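Local atomic coordinates of lectin (PDB entry 1HQL), a protein that binds carbohydrate as a legume lectin containing calcium and manganese, here holding the alpha-galactose-bearing xenograft antigen. Residues S4-P10 against S232-N238; L33-K37 against I216-T220; S67-F71 against Y177-E182; V155-E161 against Y196-H200. Numbering follows the deposited sequence.

In the fold
The legume lectin fold shows how a sandwich of two antiparallel sheets is knitted by contacts distant in sequence. Starting at the N terminus, residues 4-10 pair with the last strand, 226-238, so interaction 1 spans nearly all of the modelled chain and encloses the other three. Within it, interaction 2 joins 33-37 to 216-220, linking one sheet to the other; interactions 3 and 4 both fall within its span. These two cross, because 155-161 comes before 177-182 and 196-200 after it. Interaction 3 pairs neighbouring strands of one sheet, whereas interaction 4 packs strands that, within this chain, edge both. Trp233 touches Ile216, joining interactions 1 and 2, and Asn238 meets Ser70, joining 1 and 3.

Interaction 1: residues S4-P10 against S232-N238; sequences SVSFTFP and SWRFSSN
Six backbone hydrogen bonds fix the antiparallel register: Val5 N to Ser237 O 3.1 Å and Ser237 N to Val5 O 2.6 Å; Phe7 N to Phe235 O and Phe235 N to Phe7 O, each 2.8 Å; Phe9 N to Trp233 O 2.6 Å and Trp233 N to Phe9 O 2.8 Å. Ser4 OG bonds Asn238 OD1 at 3.1 Å. Both strands are extended, their axes 4.4 Å apart at 168°; Ser6-Ser236 and Thr8-Arg234 are the non-hydrogen-bonded pairs. Side chains alternate, so Val5, Phe7, Phe9, Trp233, Phe235 and Ser237 share one face. There Phe7 (chi1 p) is the hub: its edge meets the face of Trp233 in a T-shaped pair, centroids 5.0 Å apart, and Phe235 CB lies 3.7 Å from the Phe7 ring centroid (CH-pi). Arg234 salt-bridges Asp195 of the second subunit. The first and last ordered strands, 5-9 and 226-238, are thus neighbours in one sheet of the legume lectin sandwich; strand 70-81 flanks 226-238, and the aromatic face meets strands 49-59 and 211-219 of the other.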
loop_
_atom_site.group_PDB
_atom_site.type_symbol
_atom_site.label_atom_id
_atom_site.label_comp_id
_atom_site.label_asym_id
_atom_site.label_seq_id
_atom_site.Cartn_x
_atom_site.Cartn_y
_atom_site.Cartn_z
ATOM N N SER B 4 -9.009 -27.394 -0.815
ATOM C CA SER B 4 -8.399 -26.082 -0.996
ATOM C C SER B 4 -9.370 -24.937 -0.674
ATOM O O SER B 4 -10.441 -24.827 -1.259
ATOM C CB SER B 4 -7.889 -25.946 -2.429
ATOM O OG SER B 4 -6.985 -24.858 -2.548
ATOM N N VAL B 5 -8.984 -24.081 0.264
ATOM C CA VAL B 5 -9.825 -22.953 0.679
ATOM C C VAL B 5 -9.009 -21.667 0.795
ATOM O O VAL B 5 -7.861 -21.691 1.224
ATOM C CB VAL B 5 -10.486 -23.212 2.065
ATOM C CG1 VAL B 5 -11.401 -22.049 2.430
ATOM C CG2 VAL B 5 -11.263 -24.516 2.042
ATOM N N SER B 6 -9.597 -20.542 0.412
ATOM C CA SER B 6 -8.894 -19.274 0.526
ATOM C C SER B 6 -9.841 -18.093 0.461
ATOM O O SER B 6 -10.875 -18.141 -0.198
ATOM C CB SER B 6 -7.853 -19.134 -0.581
ATOM O OG SER B 6 -8.463 -18.735 -1.785
ATOM N N PHE B 7 -9.479 -17.023 1.151
ATOM C CA PHE B 7 -10.291 -15.824 1.151
ATOM C C PHE B 7 -9.434 -14.625 1.498
ATOM O O PHE B 7 -8.380 -14.766 2.109
ATOM C CB PHE B 7 -11.472 -15.964 2.127
ATOM C CG PHE B 7 -11.076 -16.123 3.583
ATOM C CD1 PHE B 7 -10.743 -15.015 4.352
ATOM C CD2 PHE B 7 -11.096 -17.376 4.191
ATOM C CE1 PHE B 7 -10.440 -15.156 5.719
ATOM C CE2 PHE B 7 -10.798 -17.527 5.545
ATOM C CZ PHE B 7 -10.470 -16.411 6.313
ATOM N N THR B 8 -9.873 -13.443 1.084
ATOM C CA THR B 8 -9.129 -12.229 1.365
ATOM C C THR B 8 -10.079 -11.087 1.734
ATOM O O THR B 8 -11.040 -10.808 1.031
ATOM C CB THR B 8 -8.246 -11.810 0.138
ATOM O OG1 THR B 8 -7.303 -12.853 -0.160
ATOM C CG2 THR B 8 -7.466 -10.540 0.438
ATOM N N PHE B 9 -9.810 -10.460 2.869
ATOM C CA PHE B 9 -10.597 -9.328 3.334
ATOM C C PHE B 9 -9.631 -8.176 3.522
ATOM O O PHE B 9 -8.975 -8.074 4.558
ATOM C CB PHE B 9 -11.284 -9.611 4.679
ATOM C CG PHE B 9 -12.402 -10.599 4.595
ATOM C CD1 PHE B 9 -12.245 -11.893 5.087
ATOM C CD2 PHE B 9 -13.617 -10.240 4.024
ATOM C CE1 PHE B 9 -13.287 -12.812 5.012
ATOM C CE2 PHE B 9 -14.662 -11.152 3.944
ATOM C CZ PHE B 9 -14.498 -12.437 4.438
ATOM N N PRO B 10 -9.506 -7.307 2.503
ATOM C CA PRO B 10 -8.602 -6.158 2.599
ATOM C C PRO B 10 -9.117 -5.238 3.693
ATOM O O PRO B 10 -8.384 -4.441 4.260
ATOM C CB PRO B 10 -8.700 -5.526 1.207
ATOM C CG PRO B 10 -10.100 -5.874 0.784
ATOM C CD PRO B 10 -10.200 -7.323 1.203
ATOM N N SER B 232 -7.834 -6.166 8.595
ATOM C CA SER B 232 -7.780 -6.981 7.383
ATOM C C SER B 232 -7.523 -8.433 7.740
ATOM O O SER B 232 -7.022 -8.738 8.821
ATOM C CB SER B 232 -6.662 -6.495 6.453
ATOM O OG SER B 232 -5.402 -6.607 7.088
ATOM N N TRP B 233 -7.823 -9.325 6.805
ATOM C CA TRP B 233 -7.658 -10.737 7.070
ATOM C C TRP B 233 -7.767 -11.573 5.808
ATOM O O TRP B 233 -8.715 -11.414 5.032
ATOM C CB TRP B 233 -8.731 -11.165 8.088
ATOM C CG TRP B 233 -8.612 -12.575 8.608
ATOM C CD1 TRP B 233 -7.465 -13.296 8.758
ATOM C CD2 TRP B 233 -9.676 -13.415 9.089
ATOM N NE1 TRP B 233 -7.741 -14.525 9.298
ATOM C CE2 TRP B 233 -9.089 -14.626 9.513
ATOM C CE3 TRP B 233 -11.068 -13.260 9.205
ATOM C CZ2 TRP B 233 -9.841 -15.685 10.043
ATOM C CZ3 TRP B 233 -11.822 -14.322 9.737
ATOM C CH2 TRP B 233 -11.200 -15.515 10.148
ATOM N N ARG B 234 -6.790 -12.456 5.600
ATOM C CA ARG B 234 -6.814 -13.350 4.456
ATOM C C ARG B 234 -6.340 -14.726 4.911
ATOM O O ARG B 234 -5.653 -14.865 5.918
ATOM C CB ARG B 234 -5.951 -12.807 3.318
ATOM C CG ARG B 234 -4.492 -13.114 3.385
ATOM C CD ARG B 234 -3.843 -12.570 2.131
ATOM N NE ARG B 234 -2.442 -12.942 2.041
ATOM C CZ ARG B 234 -2.017 -14.140 1.669
ATOM N NH1 ARG B 234 -2.894 -15.074 1.350
ATOM N NH2 ARG B 234 -0.722 -14.397 1.620
ATOM N N PHE B 235 -6.716 -15.753 4.170
ATOM C CA PHE B 235 -6.357 -17.108 4.552
ATOM C C PHE B 235 -6.353 -18.004 3.332
ATOM O O PHE B 235 -7.074 -17.753 2.364
ATOM C CB PHE B 235 -7.385 -17.621 5.573
ATOM C CG PHE B 235 -7.243 -19.088 5.923
ATOM C CD1 PHE B 235 -6.464 -19.493 6.999
ATOM C CD2 PHE B 235 -7.896 -20.057 5.171
ATOM C CE1 PHE B 235 -6.333 -20.845 7.328
ATOM C CE2 PHE B 235 -7.774 -21.417 5.486
ATOM C CZ PHE B 235 -6.992 -21.816 6.566
ATOM N N SER B 236 -5.524 -19.036 3.365
ATOM C CA SER B 236 -5.489 -19.980 2.266
ATOM C C SER B 236 -5.066 -21.307 2.872
ATOM O O SER B 236 -4.300 -21.344 3.843
ATOM C CB SER B 236 -4.521 -19.525 1.159
ATOM O OG SER B 236 -3.199 -19.989 1.380
ATOM N N SER B 237 -5.600 -22.391 2.324
ATOM C CA SER B 237 -5.291 -23.720 2.827
ATOM C C SER B 237 -5.228 -24.713 1.675
ATOM O O SER B 237 -5.941 -24.562 0.683
ATOM C CB SER B 237 -6.361 -24.163 3.819
ATOM O OG SER B 237 -5.908 -25.272 4.561
ATOM N N ASN B 238 -4.380 -25.729 1.815
ATOM C CA ASN B 238 -4.217 -26.747 0.776
ATOM C C ASN B 238 -3.961 -28.120 1.381
ATOM O O ASN B 238 -3.043 -28.289 2.185
ATOM C CB ASN B 238 -3.043 -26.396 -0.136
ATOM C CG ASN B 238 -3.210 -25.057 -0.799
ATOM O OD1 ASN B 238 -4.023 -24.900 -1.711
ATOM N ND2 ASN B 238 -2.451 -24.070 -0.335
#

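Interaction 2: residues L33-K37 against I216-T220; sequences LQLCK and ISAST
Strand 33-34 ends by turning into a loop, Leu35 having helical backbone angles (phi -76°, psi -38°) before Cys36 extends again, while 216-219 remains a regular strand. The two meet inside the beta sandwich of the legume lectin fold, each from a different sheet, and no hydrogen bond joins them. Their closest CA pairs are Leu35-Ala218 at 5.8 Å and Cys36-Ser219 at 6.4 Å. Alternation along the strand, carried on into Thr220, turns Ile216, Ala218 and Thr220 toward the loop; Ser217 and Ser219 point away, Ser219 OG bonding Gly105 O. Leu35 (chi1 m, chi2 m) lays CB 3.5 Å from Ala218 CB, with CD1 3.8 Å from Ile216 O. The small Ala218 side chain thus permits close approach. On the side of the turn away from Ala218, Gln34 NE2 bonds Cys36 O at 2.8 Å, spanning the Leu35 bend. The Thr220 side chain is about 6 Å from bound alpha-D-galactopyranose. Cys36, chi1 m, sets SG 3.4 Å from Ala218 O and 3.7 Å from Ser219 CA.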
loop_
_atom_site.group_PDB
_atom_site.type_symbol
_atom_site.label_atom_id
_atom_site.label_comp_id
_atom_site.label_asym_id
_atom_site.label_seq_id
_atom_site.Cartn_x
_atom_site.Cartn_y
_atom_site.Cartn_z
ATOM N N LEU B 33 -13.345 -5.448 12.087
ATOM C CA LEU B 33 -14.085 -6.413 12.869
ATOM C C LEU B 33 -13.847 -5.998 14.313
ATOM O O LEU B 33 -12.707 -5.811 14.711
ATOM C CB LEU B 33 -13.550 -7.837 12.671
ATOM C CG LEU B 33 -13.827 -8.537 11.344
ATOM C CD1 LEU B 33 -13.228 -9.929 11.402
ATOM C CD2 LEU B 33 -15.323 -8.611 11.100
ATOM N N GLN B 34 -14.926 -5.825 15.073
ATOM C CA GLN B 34 -14.836 -5.480 16.497
ATOM C C GLN B 34 -15.466 -6.693 17.175
ATOM O O GLN B 34 -16.660 -6.949 17.008
ATOM C CB GLN B 34 -15.628 -4.195 16.811
ATOM C CG GLN B 34 -15.407 -3.623 18.230
ATOM C CD GLN B 34 -16.336 -2.453 18.541
ATOM O OE1 GLN B 34 -16.607 -1.611 17.679
ATOM N NE2 GLN B 34 -16.823 -2.393 19.783
ATOM N N LEU B 35 -14.658 -7.439 17.922
ATOM C CA LEU B 35 -15.115 -8.660 18.571
ATOM C C LEU B 35 -15.975 -8.443 19.812
ATOM O O LEU B 35 -16.939 -9.189 20.063
ATOM C CB LEU B 35 -13.911 -9.532 18.951
ATOM C CG LEU B 35 -13.002 -10.112 17.852
ATOM C CD1 LEU B 35 -13.850 -10.717 16.736
ATOM C CD2 LEU B 35 -12.093 -9.036 17.301
ATOM N N CYS B 36 -15.605 -7.430 20.589
ATOM C CA CYS B 36 -16.301 -7.120 21.822
ATOM C C CYS B 36 -16.978 -5.744 21.759
ATOM O O CYS B 36 -16.470 -4.793 21.143
ATOM C CB CYS B 36 -15.309 -7.210 22.975
ATOM S SG CYS B 36 -14.586 -8.857 23.127
ATOM N N LYS B 37 -18.144 -5.660 22.388
ATOM C CA LYS B 37 -18.942 -4.441 22.389
ATOM C C LYS B 37 -18.454 -3.326 23.295
ATOM O O LYS B 37 -17.820 -3.560 24.332
ATOM C CB LYS B 37 -20.401 -4.771 22.739
ATOM C CG LYS B 37 -21.181 -5.433 21.595
ATOM C CD LYS B 37 -22.638 -5.693 21.970
ATOM C CE LYS B 37 -23.446 -6.163 20.762
ATOM N NZ LYS B 37 -24.879 -6.367 21.114
ATOM N N ILE B 216 -11.148 -15.641 14.510
ATOM C CA ILE B 216 -10.409 -14.773 15.406
ATOM C C ILE B 216 -11.339 -14.502 16.580
ATOM O O ILE B 216 -12.547 -14.294 16.410
ATOM C CB ILE B 216 -9.971 -13.453 14.712
ATOM C CG1 ILE B 216 -9.094 -13.772 13.486
ATOM C CG2 ILE B 216 -9.154 -12.619 15.683
ATOM C CD1 ILE B 216 -8.811 -12.564 12.586
ATOM N N SER B 217 -10.760 -14.504 17.758
ATOM C CA SER B 217 -11.522 -14.333 18.989
ATOM C C SER B 217 -10.921 -13.233 19.859
ATOM O O SER B 217 -9.748 -12.876 19.689
ATOM C CB SER B 217 -11.590 -15.650 19.765
ATOM O OG SER B 217 -10.301 -16.068 20.177
ATOM N N ALA B 218 -11.717 -12.694 20.756
ATOM C CA ALA B 218 -11.251 -11.663 21.675
ATOM C C ALA B 218 -12.228 -11.612 22.847
ATOM O O ALA B 218 -13.404 -11.981 22.704
ATOM C CB ALA B 218 -11.176 -10.312 20.982
ATOM N N SER B 219 -11.731 -11.183 24.001
ATOM C CA SER B 219 -12.553 -11.077 25.199
ATOM C C SER B 219 -11.977 -10.070 26.201
ATOM O O SER B 219 -10.831 -9.614 26.074
ATOM C CB SER B 219 -12.685 -12.439 25.871
ATOM O OG SER B 219 -11.412 -12.959 26.222
ATOM N N THR B 220 -12.794 -9.726 27.187
ATOM C CA THR B 220 -12.419 -8.769 28.220
ATOM C C THR B 220 -12.902 -9.302 29.564
ATOM O O THR B 220 -13.746 -10.206 29.619
ATOM C CB THR B 220 -13.091 -7.388 27.974
ATOM O OG1 THR B 220 -14.514 -7.530 28.061
ATOM C CG2 THR B 220 -12.735 -6.854 26.588
#

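Interaction 3: residues S67-F71 against Y177-E182; sequences SVASF and YDGSAE
Gly179 lies so close against 67-71 that an ideal CB would clash with Val68 O and Ala69 O. Ser70 (chi1 m) accepts Gly179 N through OG at 2.8 Å, just where strand 171-178 leaves the sheet. Before that exit, Phe71 and Tyr177 form an antiparallel hydrogen-bonded pair, CA-CA 5.3 Å, with Phe71 N to Tyr177 O 3.1 Å and Tyr177 N to Phe71 O 2.9 Å. Residues 179-181 then take helical angles. Asp178 OD2 accepts Ser180 N at 2.9 Å, an Asx turn, and Glu182 N bonds Asp178 O at 2.7 Å before Glu182 takes positive phi (64°), completing the hairpin connection from strand 171-178 to strand 183-189 in one sheet of the legume lectin sandwich. On the face shared by Phe71 and Tyr177, Tyr177 CB (chi1 t) sits 3.5 Å from the Phe71 (chi1 p) ring centroid, a CH-pi contact, and Val68 CG1 is 3.8 Å from Tyr177 CE2. Asp178 also salt-bridges Lys158 of the second subunit, so one carboxylate both shapes the turn and serves the subunit interface.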
loop_
_atom_site.group_PDB
_atom_site.type_symbol
_atom_site.label_atom_id
_atom_site.label_comp_id
_atom_site.label_asym_id
_atom_site.label_seq_id
_atom_site.Cartn_x
_atom_site.Cartn_y
_atom_site.Cartn_z
ATOM N N SER B 67 -2.683 -37.824 5.352
ATOM C CA SER B 67 -2.111 -36.586 4.828
ATOM C C SER B 67 -2.722 -35.375 5.524
ATOM O O SER B 67 -3.946 -35.266 5.647
ATOM C CB SER B 67 -2.360 -36.485 3.324
ATOM O OG SER B 67 -3.745 -36.383 3.051
ATOM N N VAL B 68 -1.859 -34.467 5.973
ATOM C CA VAL B 68 -2.291 -33.265 6.677
ATOM C C VAL B 68 -2.187 -32.042 5.765
ATOM O O VAL B 68 -1.291 -31.954 4.931
ATOM C CB VAL B 68 -1.421 -33.031 7.932
ATOM C CG1 VAL B 68 -1.942 -31.833 8.721
ATOM C CG2 VAL B 68 -1.402 -34.288 8.799
ATOM N N ALA B 69 -3.100 -31.092 5.934
ATOM C CA ALA B 69 -3.097 -29.892 5.107
ATOM C C ALA B 69 -2.232 -28.771 5.665
ATOM O O ALA B 69 -1.927 -28.714 6.859
ATOM C CB ALA B 69 -4.519 -29.378 4.911
ATOM N N SER B 70 -1.832 -27.880 4.775
ATOM C CA SER B 70 -1.028 -26.736 5.157
ATOM C C SER B 70 -1.901 -25.506 4.983
ATOM O O SER B 70 -2.818 -25.493 4.149
ATOM C CB SER B 70 0.228 -26.627 4.272
ATOM O OG SER B 70 1.154 -27.667 4.573
ATOM N N PHE B 71 -1.639 -24.481 5.783
ATOM C CA PHE B 71 -2.409 -23.260 5.660
ATOM C C PHE B 71 -1.592 -22.064 6.085
ATOM O O PHE B 71 -0.536 -22.196 6.706
ATOM C CB PHE B 71 -3.710 -23.331 6.483
ATOM C CG PHE B 71 -3.499 -23.396 7.975
ATOM C CD1 PHE B 71 -3.149 -22.263 8.700
ATOM C CD2 PHE B 71 -3.661 -24.596 8.654
ATOM C CE1 PHE B 71 -2.966 -22.327 10.086
ATOM C CE2 PHE B 71 -3.482 -24.678 10.023
ATOM C CZ PHE B 71 -3.134 -23.538 10.750
ATOM N N TYR B 177 1.207 -23.058 8.873
ATOM C CA TYR B 177 1.246 -24.428 9.333
ATOM C C TYR B 177 1.626 -25.358 8.193
ATOM O O TYR B 177 0.979 -25.391 7.146
ATOM C CB TYR B 177 -0.100 -24.850 9.901
ATOM C CG TYR B 177 -0.072 -26.250 10.459
ATOM C CD1 TYR B 177 0.691 -26.558 11.587
ATOM C CD2 TYR B 177 -0.792 -27.277 9.847
ATOM C CE1 TYR B 177 0.734 -27.846 12.093
ATOM C CE2 TYR B 177 -0.754 -28.564 10.343
ATOM C CZ TYR B 177 0.007 -28.848 11.465
ATOM O OH TYR B 177 0.020 -30.136 11.960
ATOM N N ASP B 178 2.699 -26.102 8.396
ATOM C CA ASP B 178 3.157 -27.042 7.390
ATOM C C ASP B 178 2.619 -28.411 7.793
ATOM O O ASP B 178 3.051 -28.987 8.796
ATOM C CB ASP B 178 4.686 -27.046 7.330
ATOM C CG ASP B 178 5.227 -28.012 6.296
ATOM O OD1 ASP B 178 6.444 -27.963 6.029
ATOM O OD2 ASP B 178 4.445 -28.820 5.753
ATOM N N GLY B 179 1.662 -28.905 7.010
ATOM C CA GLY B 179 1.042 -30.191 7.285
ATOM C C GLY B 179 1.981 -31.383 7.244
ATOM O O GLY B 179 1.760 -32.374 7.945
ATOM N N SER B 180 3.031 -31.299 6.428
ATOM C CA SER B 180 3.991 -32.391 6.335
ATOM C C SER B 180 4.926 -32.389 7.537
ATOM O O SER B 180 5.179 -33.432 8.132
ATOM C CB SER B 180 4.819 -32.270 5.054
ATOM O OG SER B 180 3.988 -32.302 3.904
ATOM N N ALA B 181 5.458 -31.218 7.876
ATOM C CA ALA B 181 6.375 -31.107 9.002
ATOM C C ALA B 181 5.655 -31.046 10.360
ATOM O O ALA B 181 6.256 -31.317 11.392
ATOM C CB ALA B 181 7.292 -29.880 8.804
ATOM N N GLU B 182 4.366 -30.706 10.343
ATOM C CA GLU B 182 3.542 -30.609 11.550
ATOM C C GLU B 182 4.076 -29.496 12.444
ATOM O O GLU B 182 4.235 -29.654 13.667
ATOM C CB GLU B 182 3.530 -31.957 12.279
ATOM C CG GLU B 182 3.466 -33.136 11.312
ATOM C CD GLU B 182 2.344 -34.113 11.603
ATOM O OE1 GLU B 182 2.229 -34.552 12.764
ATOM O OE2 GLU B 182 1.587 -34.457 10.664
#

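Interaction 4: residues V155-E161 against Y196-H200; sequences VATKRWE and YILSH
Tyr196 spreads its ring face over the edge of Trp160, a T-shaped pair with centroids 5.2 Å apart (indole five-membered ring) and planes at 81°. This is sheet-on-sheet packing at one margin of the legume lectin beta sandwich: strand 156-159, outermost in its sheet within this chain, faces residues 196-200 of strand 195-201 in the other. Their axes run antiparallel (172°) at 7.4 Å, too far for backbone pairing; CA atoms of Lys158 and Leu198 stand 6.6 Å apart. Ala156 and Lys158 point toward 196-200, and Tyr196, Leu198 and His200 point back. Leu198 (t, chi2 p) sets CD1 3.7 Å from Lys158 CG and 4.1 Å from Ala156 CB, and Val155 CG2 lies over the His200 ring, 3.9 Å from its centroid. Lys158 NZ salt-bridges Asp178 of the second subunit, while Thr157, pointing away, packs on the manganese ligand His144. Beyond strand 156-159, Tyr196 OH, also bonded to Asp164, receives a weak hydrogen bond from N of Glu161, the N-cap residue of helix 162-165, at 3.1 Å.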
loop_
_atom_site.group_PDB
_atom_site.type_symbol
_atom_site.label_atom_id
_atom_site.label_comp_id
_atom_site.label_asym_id
_atom_site.label_seq_id
_atom_site.Cartn_x
_atom_site.Cartn_y
_atom_site.Cartn_z
ATOM N N VAL B 155 1.637 -24.106 25.159
ATOM C CA VAL B 155 2.691 -25.121 25.154
ATOM C C VAL B 155 4.019 -24.409 24.921
ATOM O O VAL B 155 5.076 -24.932 25.247
ATOM C CB VAL B 155 2.500 -26.187 24.047
ATOM C CG1 VAL B 155 1.297 -27.063 24.359
ATOM C CG2 VAL B 155 2.339 -25.512 22.695
ATOM N N ALA B 156 3.956 -23.208 24.358
ATOM C CA ALA B 156 5.151 -22.406 24.107
ATOM C C ALA B 156 4.716 -20.947 24.048
ATOM O O ALA B 156 3.616 -20.646 23.577
ATOM C CB ALA B 156 5.824 -22.823 22.786
ATOM N N THR B 157 5.573 -20.055 24.545
ATOM C CA THR B 157 5.268 -18.643 24.558
ATOM C C THR B 157 6.473 -17.806 24.206
ATOM O O THR B 157 7.595 -18.288 24.173
ATOM C CB THR B 157 4.778 -18.189 25.937
ATOM O OG1 THR B 157 5.806 -18.423 26.901
ATOM C CG2 THR B 157 3.524 -18.934 26.337
ATOM N N LYS B 158 6.203 -16.533 23.945
ATOM C CA LYS B 158 7.210 -15.550 23.600
ATOM C C LYS B 158 6.769 -14.248 24.234
ATOM O O LYS B 158 5.600 -13.857 24.122
ATOM C CB LYS B 158 7.284 -15.351 22.084
ATOM C CG LYS B 158 8.255 -16.253 21.365
ATOM C CD LYS B 158 9.684 -15.888 21.724
ATOM C CE LYS B 158 10.679 -16.569 20.806
ATOM N NZ LYS B 158 10.594 -18.046 20.919
ATOM N N ARG B 159 7.713 -13.570 24.877
ATOM C CA ARG B 159 7.443 -12.301 25.521
ATOM C C ARG B 159 7.006 -11.257 24.512
ATOM O O ARG B 159 7.603 -11.119 23.445
ATOM C CB ARG B 159 8.691 -11.818 26.248
ATOM C CG ARG B 159 8.524 -10.489 26.951
ATOM C CD ARG B 159 9.622 -10.303 27.982
ATOM N NE ARG B 159 9.408 -9.106 28.784
ATOM C CZ ARG B 159 9.847 -8.951 30.032
ATOM N NH1 ARG B 159 10.528 -9.926 30.634
ATOM N NH2 ARG B 159 9.601 -7.821 30.683
ATOM N N TRP B 160 5.970 -10.511 24.873
ATOM C CA TRP B 160 5.432 -9.465 24.018
ATOM C C TRP B 160 5.711 -8.123 24.706
ATOM O O TRP B 160 5.078 -7.788 25.695
ATOM C CB TRP B 160 3.931 -9.710 23.837
ATOM C CG TRP B 160 3.253 -8.887 22.783
ATOM C CD1 TRP B 160 3.843 -8.079 21.854
ATOM C CD2 TRP B 160 1.843 -8.799 22.557
ATOM N NE1 TRP B 160 2.882 -7.490 21.062
ATOM C CE2 TRP B 160 1.650 -7.915 21.473
ATOM C CE3 TRP B 160 0.723 -9.376 23.173
ATOM C CZ2 TRP B 160 0.375 -7.594 20.989
ATOM C CZ3 TRP B 160 -0.545 -9.051 22.696
ATOM C CH2 TRP B 160 -0.706 -8.166 21.613
ATOM N N GLU B 161 6.674 -7.370 24.177
ATOM C CA GLU B 161 7.081 -6.074 24.752
ATOM C C GLU B 161 5.955 -5.053 24.897
ATOM O O GLU B 161 5.132 -4.872 23.992
ATOM C CB GLU B 161 8.200 -5.429 23.917
ATOM C CG GLU B 161 9.519 -6.210 23.836
ATOM C CD GLU B 161 10.042 -6.631 25.195
ATOM O OE1 GLU B 161 9.860 -5.866 26.162
ATOM O OE2 GLU B 161 10.648 -7.721 25.295
ATOM N N TYR B 196 8.252 -10.644 16.159
ATOM C CA TYR B 196 8.272 -11.731 17.130
ATOM C C TYR B 196 8.115 -13.029 16.351
ATOM O O TYR B 196 7.295 -13.105 15.441
ATOM C CB TYR B 196 7.122 -11.585 18.139
ATOM C CG TYR B 196 7.187 -10.319 18.959
ATOM C CD1 TYR B 196 6.778 -9.097 18.430
ATOM C CD2 TYR B 196 7.700 -10.335 20.256
ATOM C CE1 TYR B 196 6.876 -7.920 19.172
ATOM C CE2 TYR B 196 7.808 -9.165 21.004
ATOM C CZ TYR B 196 7.393 -7.963 20.458
ATOM O OH TYR B 196 7.480 -6.808 21.204
ATOM N N ILE B 197 8.908 -14.041 16.682
ATOM C CA ILE B 197 8.810 -15.322 15.978
ATOM C C ILE B 197 8.602 -16.475 16.961
ATOM O O ILE B 197 9.401 -16.647 17.888
ATOM C CB ILE B 197 10.091 -15.632 15.142
ATOM C CG1 ILE B 197 10.379 -14.490 14.167
ATOM C CG2 ILE B 197 9.908 -16.935 14.382
ATOM C CD1 ILE B 197 11.192 -13.357 14.759
ATOM N N LEU B 198 7.542 -17.264 16.770
ATOM C CA LEU B 198 7.303 -18.404 17.659
ATOM C C LEU B 198 6.843 -19.618 16.852
ATOM O O LEU B 198 5.837 -19.558 16.141
ATOM C CB LEU B 198 6.249 -18.065 18.724
ATOM C CG LEU B 198 5.867 -19.185 19.709
ATOM C CD1 LEU B 198 7.096 -19.648 20.501
ATOM C CD2 LEU B 198 4.782 -18.685 20.652
ATOM N N SER B 199 7.585 -20.712 16.960
ATOM C CA SER B 199 7.246 -21.938 16.234
ATOM C C SER B 199 7.211 -23.110 17.205
ATOM O O SER B 199 7.937 -23.130 18.194
ATOM C CB SER B 199 8.274 -22.222 15.132
ATOM O OG SER B 199 8.267 -21.206 14.147
ATOM N N HIS B 200 6.372 -24.090 16.910
ATOM C CA HIS B 200 6.230 -25.258 17.768
ATOM C C HIS B 200 5.595 -26.399 16.994
ATOM O O HIS B 200 4.675 -26.183 16.202
ATOM C CB HIS B 200 5.337 -24.926 18.959
ATOM C CG HIS B 200 5.389 -25.946 20.048
ATOM N ND1 HIS B 200 6.305 -25.890 21.077
ATOM C CD2 HIS B 200 4.675 -27.081 20.241
ATOM C CE1 HIS B 200 6.156 -26.948 21.854
ATOM N NE2 HIS B 200 5.172 -27.685 21.368
#